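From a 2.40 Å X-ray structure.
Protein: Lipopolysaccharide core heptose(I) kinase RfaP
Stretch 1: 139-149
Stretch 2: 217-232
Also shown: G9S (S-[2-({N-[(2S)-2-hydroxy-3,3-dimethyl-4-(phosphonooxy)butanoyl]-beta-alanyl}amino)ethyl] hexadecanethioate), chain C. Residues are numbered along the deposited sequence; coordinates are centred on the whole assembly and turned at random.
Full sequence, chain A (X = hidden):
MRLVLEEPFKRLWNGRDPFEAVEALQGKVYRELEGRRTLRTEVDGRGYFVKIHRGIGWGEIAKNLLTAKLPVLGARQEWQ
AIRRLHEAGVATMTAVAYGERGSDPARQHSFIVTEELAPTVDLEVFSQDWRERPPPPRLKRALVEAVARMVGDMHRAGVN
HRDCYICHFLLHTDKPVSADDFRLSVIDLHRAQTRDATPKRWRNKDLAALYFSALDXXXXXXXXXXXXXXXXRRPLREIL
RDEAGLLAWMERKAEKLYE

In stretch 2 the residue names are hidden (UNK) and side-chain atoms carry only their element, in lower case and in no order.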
# COMPACT_ATOMS: atom_id res chain seq x y z
N LEU A 139 -2.87 -14.05 -5.23
CA LEU A 139 -1.70 -13.28 -4.85
C LEU A 139 -1.92 -11.79 -5.07
O LEU A 139 -1.61 -10.97 -4.21
CB LEU A 139 -0.47 -13.74 -5.64
CG LEU A 139 0.75 -12.93 -5.21
CD1 LEU A 139 0.95 -13.07 -3.70
CD2 LEU A 139 1.98 -13.38 -5.95
N LYS A 140 -2.47 -11.44 -6.23
CA LYS A 140 -2.72 -10.04 -6.54
C LYS A 140 -3.60 -9.41 -5.47
O LYS A 140 -3.20 -8.43 -4.82
CB LYS A 140 -3.37 -9.94 -7.91
CG LYS A 140 -3.64 -8.54 -8.38
CD LYS A 140 -4.39 -8.60 -9.68
CE LYS A 140 -4.66 -7.23 -10.21
NZ LYS A 140 -5.67 -7.34 -11.30
N ARG A 141 -4.78 -9.98 -5.23
CA ARG A 141 -5.71 -9.38 -4.29
C ARG A 141 -5.14 -9.34 -2.87
O ARG A 141 -5.33 -8.35 -2.14
CB ARG A 141 -7.04 -10.13 -4.35
CG ARG A 141 -7.75 -9.98 -5.70
CD ARG A 141 -9.13 -10.66 -5.66
NE ARG A 141 -9.09 -12.05 -6.08
CZ ARG A 141 -9.48 -12.48 -7.28
NH1 ARG A 141 -9.93 -11.61 -8.19
NH2 ARG A 141 -9.43 -13.77 -7.56
N ALA A 142 -4.39 -10.36 -2.48
CA ALA A 142 -3.75 -10.31 -1.16
C ALA A 142 -2.79 -9.14 -1.04
O ALA A 142 -2.71 -8.51 0.02
CB ALA A 142 -3.03 -11.63 -0.90
N LEU A 143 -2.04 -8.81 -2.11
CA LEU A 143 -1.14 -7.67 -2.06
C LEU A 143 -1.91 -6.35 -2.03
O LEU A 143 -1.63 -5.48 -1.21
CB LEU A 143 -0.17 -7.71 -3.24
CG LEU A 143 0.90 -8.78 -3.09
CD1 LEU A 143 1.57 -9.06 -4.41
CD2 LEU A 143 1.92 -8.34 -2.07
N VAL A 144 -2.89 -6.20 -2.93
CA VAL A 144 -3.77 -5.03 -2.88
C VAL A 144 -4.29 -4.83 -1.46
O VAL A 144 -4.27 -3.72 -0.92
CB VAL A 144 -4.93 -5.19 -3.87
CG1 VAL A 144 -5.98 -4.13 -3.60
CG2 VAL A 144 -4.43 -5.10 -5.31
N GLU A 145 -4.76 -5.91 -0.82
CA GLU A 145 -5.37 -5.76 0.49
C GLU A 145 -4.32 -5.49 1.55
O GLU A 145 -4.55 -4.69 2.47
CB GLU A 145 -6.19 -6.99 0.86
CG GLU A 145 -7.34 -7.22 -0.09
CD GLU A 145 -8.26 -8.33 0.38
OE1 GLU A 145 -8.14 -8.72 1.56
OE2 GLU A 145 -9.09 -8.81 -0.43
N ALA A 146 -3.16 -6.15 1.45
CA ALA A 146 -2.11 -5.91 2.42
C ALA A 146 -1.66 -4.45 2.42
O ALA A 146 -1.23 -3.93 3.46
CB ALA A 146 -0.93 -6.83 2.16
N VAL A 147 -1.79 -3.75 1.29
CA VAL A 147 -1.38 -2.35 1.29
C VAL A 147 -2.50 -1.50 1.86
O VAL A 147 -2.26 -0.57 2.63
CB VAL A 147 -0.96 -1.89 -0.11
CG1 VAL A 147 -0.59 -0.42 -0.09
CG2 VAL A 147 0.18 -2.75 -0.62
N ALA A 148 -3.73 -1.81 1.46
CA ALA A 148 -4.90 -1.20 2.08
C ALA A 148 -4.81 -1.26 3.60
O ALA A 148 -5.04 -0.25 4.28
CB ALA A 148 -6.16 -1.86 1.57
N ARG A 149 -4.37 -2.38 4.16
CA ARG A 149 -4.29 -2.48 5.62
C ARG A 149 -3.19 -1.59 6.18
O ARG A 149 -3.37 -0.95 7.22
CB ARG A 149 -4.07 -3.92 6.06
CG ARG A 149 -5.34 -4.76 6.08
CD ARG A 149 -5.11 -6.12 6.73
NE ARG A 149 -3.96 -6.84 6.18
CZ ARG A 149 -4.04 -7.79 5.25
NH1 ARG A 149 -5.24 -8.13 4.75
NH2 ARG A 149 -2.93 -8.39 4.81
N UNK A 217 -0.85 -1.47 -13.68
CA UNK A 217 -0.62 -2.85 -13.30
C UNK A 217 -1.86 -3.71 -13.50
O UNK A 217 -1.91 -4.85 -13.02
c UNK A 217 1.20 -2.16 -11.70
c UNK A 217 -1.18 -2.44 -10.87
c UNK A 217 -0.11 -2.94 -11.85
c UNK A 217 -0.72 -2.44 -9.46
N UNK A 218 -2.86 -3.20 -14.21
CA UNK A 218 -4.03 -4.01 -14.49
C UNK A 218 -4.97 -4.19 -13.31
O UNK A 218 -5.52 -5.29 -13.11
N UNK A 219 -5.18 -3.15 -12.52
CA UNK A 219 -6.18 -3.21 -11.46
C UNK A 219 -7.56 -3.10 -12.09
O UNK A 219 -7.88 -2.08 -12.72
c UNK A 219 -4.34 -3.39 -8.99
c UNK A 219 -4.56 -0.95 -8.68
c UNK A 219 -4.64 -2.09 -9.67
c UNK A 219 -5.97 -2.11 -10.43
N UNK A 220 -8.38 -4.13 -11.90
CA UNK A 220 -9.77 -4.05 -12.30
C UNK A 220 -10.47 -3.01 -11.44
O UNK A 220 -9.95 -2.55 -10.42
o UNK A 220 -10.83 -5.62 -10.77
c UNK A 220 -9.53 -6.53 -12.62
c UNK A 220 -10.46 -5.41 -12.15
N UNK A 221 -11.69 -2.63 -11.86
CA UNK A 221 -12.49 -1.78 -11.00
C UNK A 221 -12.69 -2.43 -9.65
O UNK A 221 -12.79 -1.75 -8.63
c UNK A 221 -15.68 -1.21 -15.88
c UNK A 221 -13.79 -0.59 -12.84
c UNK A 221 -15.10 -0.66 -13.56
n UNK A 221 -16.62 -2.05 -15.48
n UNK A 221 -15.47 -1.03 -17.18
n UNK A 221 -14.94 -0.54 -15.00
c UNK A 221 -13.84 -1.47 -11.63
N UNK A 222 -12.72 -3.76 -9.62
CA UNK A 222 -13.02 -4.45 -8.38
C UNK A 222 -11.79 -4.56 -7.49
O UNK A 222 -11.92 -4.53 -6.26
c UNK A 222 -14.40 -6.86 -12.14
c UNK A 222 -15.11 -5.71 -9.00
c UNK A 222 -13.63 -5.82 -8.68
c UNK A 222 -15.59 -6.74 -9.99
n UNK A 222 -13.69 -7.91 -11.72
n UNK A 222 -15.30 -6.31 -11.35
n UNK A 222 -14.22 -6.37 -13.35
N UNK A 223 -10.60 -4.68 -8.08
CA UNK A 223 -9.40 -4.58 -7.26
C UNK A 223 -9.33 -3.23 -6.56
O UNK A 223 -8.78 -3.14 -5.46
o UNK A 223 -7.65 -6.16 -9.99
c UNK A 223 -8.15 -4.80 -8.11
c UNK A 223 -8.17 -6.13 -8.85
o UNK A 223 -8.69 -7.14 -8.29
N UNK A 224 -9.90 -2.19 -7.15
CA UNK A 224 -9.87 -0.89 -6.49
C UNK A 224 -10.92 -0.79 -5.38
O UNK A 224 -10.65 -0.22 -4.32
n UNK A 224 -8.81 1.99 -12.03
c UNK A 224 -10.05 0.23 -7.52
c UNK A 224 -8.95 0.29 -8.60
c UNK A 224 -8.54 0.96 -10.98
c UNK A 224 -9.33 1.26 -9.71
N UNK A 225 -12.13 -1.34 -5.61
CA UNK A 225 -13.13 -1.41 -4.54
C UNK A 225 -12.63 -2.28 -3.39
O UNK A 225 -12.78 -1.92 -2.22
c UNK A 225 -16.25 -1.93 -6.84
c UNK A 225 -14.46 -1.94 -5.08
c UNK A 225 -15.10 -1.16 -6.23
c UNK A 225 -15.55 0.19 -5.74
N UNK A 226 -12.06 -3.45 -3.70
CA UNK A 226 -11.39 -4.23 -2.66
C UNK A 226 -10.44 -3.35 -1.87
O UNK A 226 -10.45 -3.38 -0.63
c UNK A 226 -10.74 -7.72 -4.29
n UNK A 226 -11.50 -7.76 -7.05
c UNK A 226 -10.63 -5.40 -3.29
c UNK A 226 -12.09 -8.58 -6.19
n UNK A 226 -11.74 -8.59 -4.90
c UNK A 226 -11.38 -6.70 -3.37
n UNK A 226 -13.03 -9.42 -6.62
N UNK A 227 -9.63 -2.54 -2.56
CA UNK A 227 -8.71 -1.67 -1.83
C UNK A 227 -9.47 -0.74 -0.90
O UNK A 227 -9.09 -0.57 0.26
c UNK A 227 -6.86 0.01 -2.05
c UNK A 227 -6.33 1.99 -0.82
c UNK A 227 -4.70 0.29 -1.04
c UNK A 227 -5.59 -0.47 -1.77
c UNK A 227 -7.83 -0.85 -2.78
c UNK A 227 -5.07 1.51 -0.56
c UNK A 227 -7.23 1.23 -1.54
N UNK A 228 -10.49 -0.05 -1.43
CA UNK A 228 -11.18 0.98 -0.65
C UNK A 228 -11.85 0.39 0.59
O UNK A 228 -11.76 0.97 1.68
c UNK A 228 -11.65 2.54 -2.67
c UNK A 228 -11.07 3.82 -2.10
c UNK A 228 -12.21 1.67 -1.53
c UNK A 228 -12.73 2.84 -3.70
N UNK A 229 -12.51 -0.76 0.43
CA UNK A 229 -13.16 -1.42 1.56
C UNK A 229 -12.14 -1.74 2.65
O UNK A 229 -12.33 -1.38 3.81
c UNK A 229 -13.86 -2.70 1.08
n UNK A 229 -15.14 -7.23 -0.71
n UNK A 229 -15.03 -5.63 0.94
c UNK A 229 -14.45 -3.53 2.21
c UNK A 229 -15.67 -6.19 -0.09
c UNK A 229 -15.55 -4.49 1.70
n UNK A 229 -16.83 -5.71 -0.50
N UNK A 230 -11.05 -2.41 2.28
CA UNK A 230 -10.05 -2.75 3.29
C UNK A 230 -9.41 -1.49 3.85
O UNK A 230 -9.11 -1.42 5.05
o UNK A 230 -9.65 -4.76 2.06
c UNK A 230 -8.05 -4.18 3.73
c UNK A 230 -9.00 -3.66 2.69
N UNK A 231 -9.23 -0.47 3.01
CA UNK A 231 -8.58 0.75 3.49
C UNK A 231 -9.44 1.45 4.55
O UNK A 231 -8.96 1.77 5.64
c UNK A 231 -7.07 5.44 4.02
c UNK A 231 -8.28 5.36 3.37
c UNK A 231 -8.26 1.71 2.34
c UNK A 231 -7.83 3.04 2.90
c UNK A 231 -6.60 3.18 3.56
o UNK A 231 -6.68 6.63 4.58
c UNK A 231 -8.66 4.15 2.81
c UNK A 231 -6.23 4.36 4.12
N UNK A 232 -10.71 1.70 4.23
CA UNK A 232 -11.61 2.39 5.14
C UNK A 232 -12.17 1.49 6.24
O UNK A 232 -12.48 1.99 7.32
c UNK A 232 -11.89 6.55 3.37
c UNK A 232 -12.77 3.02 4.37
c UNK A 232 -12.27 4.11 2.16
c UNK A 232 -11.75 6.43 2.00
c UNK A 232 -12.38 4.22 3.53
c UNK A 232 -12.18 5.46 4.12
c UNK A 232 -11.95 5.21 1.40
C1 G9S C . -15.16 2.45 -8.52
C2 G9S C . -16.26 1.63 -10.64
C3 G9S C . -16.92 1.94 -11.97
C4 G9S C . -18.18 2.78 -11.90
C5 G9S C . -19.52 3.74 -9.85
C6 G9S C . -21.07 1.62 -9.39
C7 G9S C . -22.45 1.16 -9.77
C8 G9S C . -20.06 0.58 -9.79
C10 G9S C . -12.49 4.56 -7.68
C11 G9S C . -11.60 5.76 -7.78
C12 G9S C . -10.17 5.53 -7.32
C13 G9S C . -9.82 4.10 -6.96
C14 G9S C . -9.44 3.85 -5.49
C15 G9S C . -7.95 3.73 -5.18
C16 G9S C . -7.25 2.44 -5.54
N2 G9S C . -15.79 2.72 -9.79
C19 G9S C . -13.68 2.15 -8.56
C20 G9S C . -21.05 1.81 -7.90
C21 G9S C . -6.02 2.04 -4.73
C22 G9S C . -5.07 1.10 -5.46
C23 G9S C . -3.67 0.96 -4.95
C24 G9S C . -3.25 -0.44 -4.53
C25 G9S C . -1.79 -0.73 -4.23
C26 G9S C . -1.32 -2.19 -4.33
C27 G9S C . -0.80 -2.66 -5.67
C28 G9S C . -0.12 -4.00 -5.68
C29 G9S C . 1.33 -4.04 -6.08
C30 G9S C . -20.83 2.98 -10.13
N3 G9S C . -18.32 3.63 -10.69
O2 G9S C . -16.13 0.47 -10.28
O3 G9S C . -13.25 4.39 -6.74
O4 G9S C . -19.47 4.48 -8.88
O5 G9S C . -21.03 2.89 -11.49
O6 G9S C . -23.38 2.16 -10.03
O8 G9S C . -25.76 2.91 -10.45
O9 G9S C . -25.12 2.11 -8.16
P1 G9S C . -24.90 1.95 -9.65
S1 G9S C . -12.65 3.51 -9.10

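Position 217 carries four carbons, forked at the first atom with one arm two carbons long, which is Ile-217. It makes no contact with the first helix, and its CD1 instead lies 3.8 Å from C27 of the G9S acyl chain. Position 218 has no side-chain atoms and a positive phi of 75°, a conformation that favours glycine. Its carbonyl oxygen accepts a hydrogen bond from Lys-140 NZ at 2.7 Å, and the residue is Gly-218.

At 219 four carbons fork at the second: a leucine, Leu-219. Its CB points sideways, but the end of the chain comes nearer, so that CD2 sits 4.0 Å from Lys-140 CE and 4.1 Å from Val-144 CG2. Position 220 has one carbon bearing an oxygen and a carbon, the mark of a threonine. Thr-220 occupies the N-cap, where OG1 accepts from the backbone N of 223 at 2.9 Å and, more weakly, from that of 222.

Positions 221 and 222 each show three carbons, a nitrogen, and a carbon carrying two more nitrogens, so they are Arg-221 and Arg-222. Neither touches the first helix; CB of Arg-221 approaches G9S O2 to 3.3 Å. At 223 two carbons end in two oxygens, one of them 2.7 Å from Lys-140 NZ. The short carboxylate identifies Asp-223, whose OD2 forms a salt bridge with that lysine and also accepts from Thr-220 N.

Position 224, four carbons in a row ending in nitrogen, is Lys-224, directed away from the first helix. Position 225, four carbons forked at the second, is Leu-225, with CD2 3.6 Å from G9S C1. Three carbons, a nitrogen and a carbon with two nitrogens recur at 226, where the guanidinium has Arg-141 CD over one face. This is Arg-226; its NE lies 3.4 Å from that CD, and its NH1 forms a salt bridge with Asp-223 OD1.

At 227 one carbon leads to a six-carbon ring without oxygen: Phe-227. Ala-148 CB lies over one face, 3.9 Å from the centroid, and G9S C21 over the opposite face. Position 228, four carbons forked at the second, is Leu-228, pointing away, and 229, again a guanidinium chain, is Arg-229, without contact. Position 230 has one carbon with an oxygen and a carbon; this is Thr-230, whose CB packs 3.5 Å from Ala-148 CB while OG1 donates to Arg-226 O. At 231 a six-carbon ring bears an oxygen, giving Tyr-231, with Ala-148 O at the ring edge. Position 232, a plain six-carbon ring, is Phe-232, turned away.

The helices run roughly parallel, at 32°, with axes approaching to 7.9 Å. Lys-140 fastens one end by joining Gly-218 O and Asp-223, the aspartate being held in turn by Thr-220 N and Arg-226. Farther along, Val-144 and Ala-148 pack against Phe-227, and the small alanine permits a CA–CA distance of 4.4 Å to Tyr-231.

Stretch 2 217-232: IGLTRRDKLRFLRTYF
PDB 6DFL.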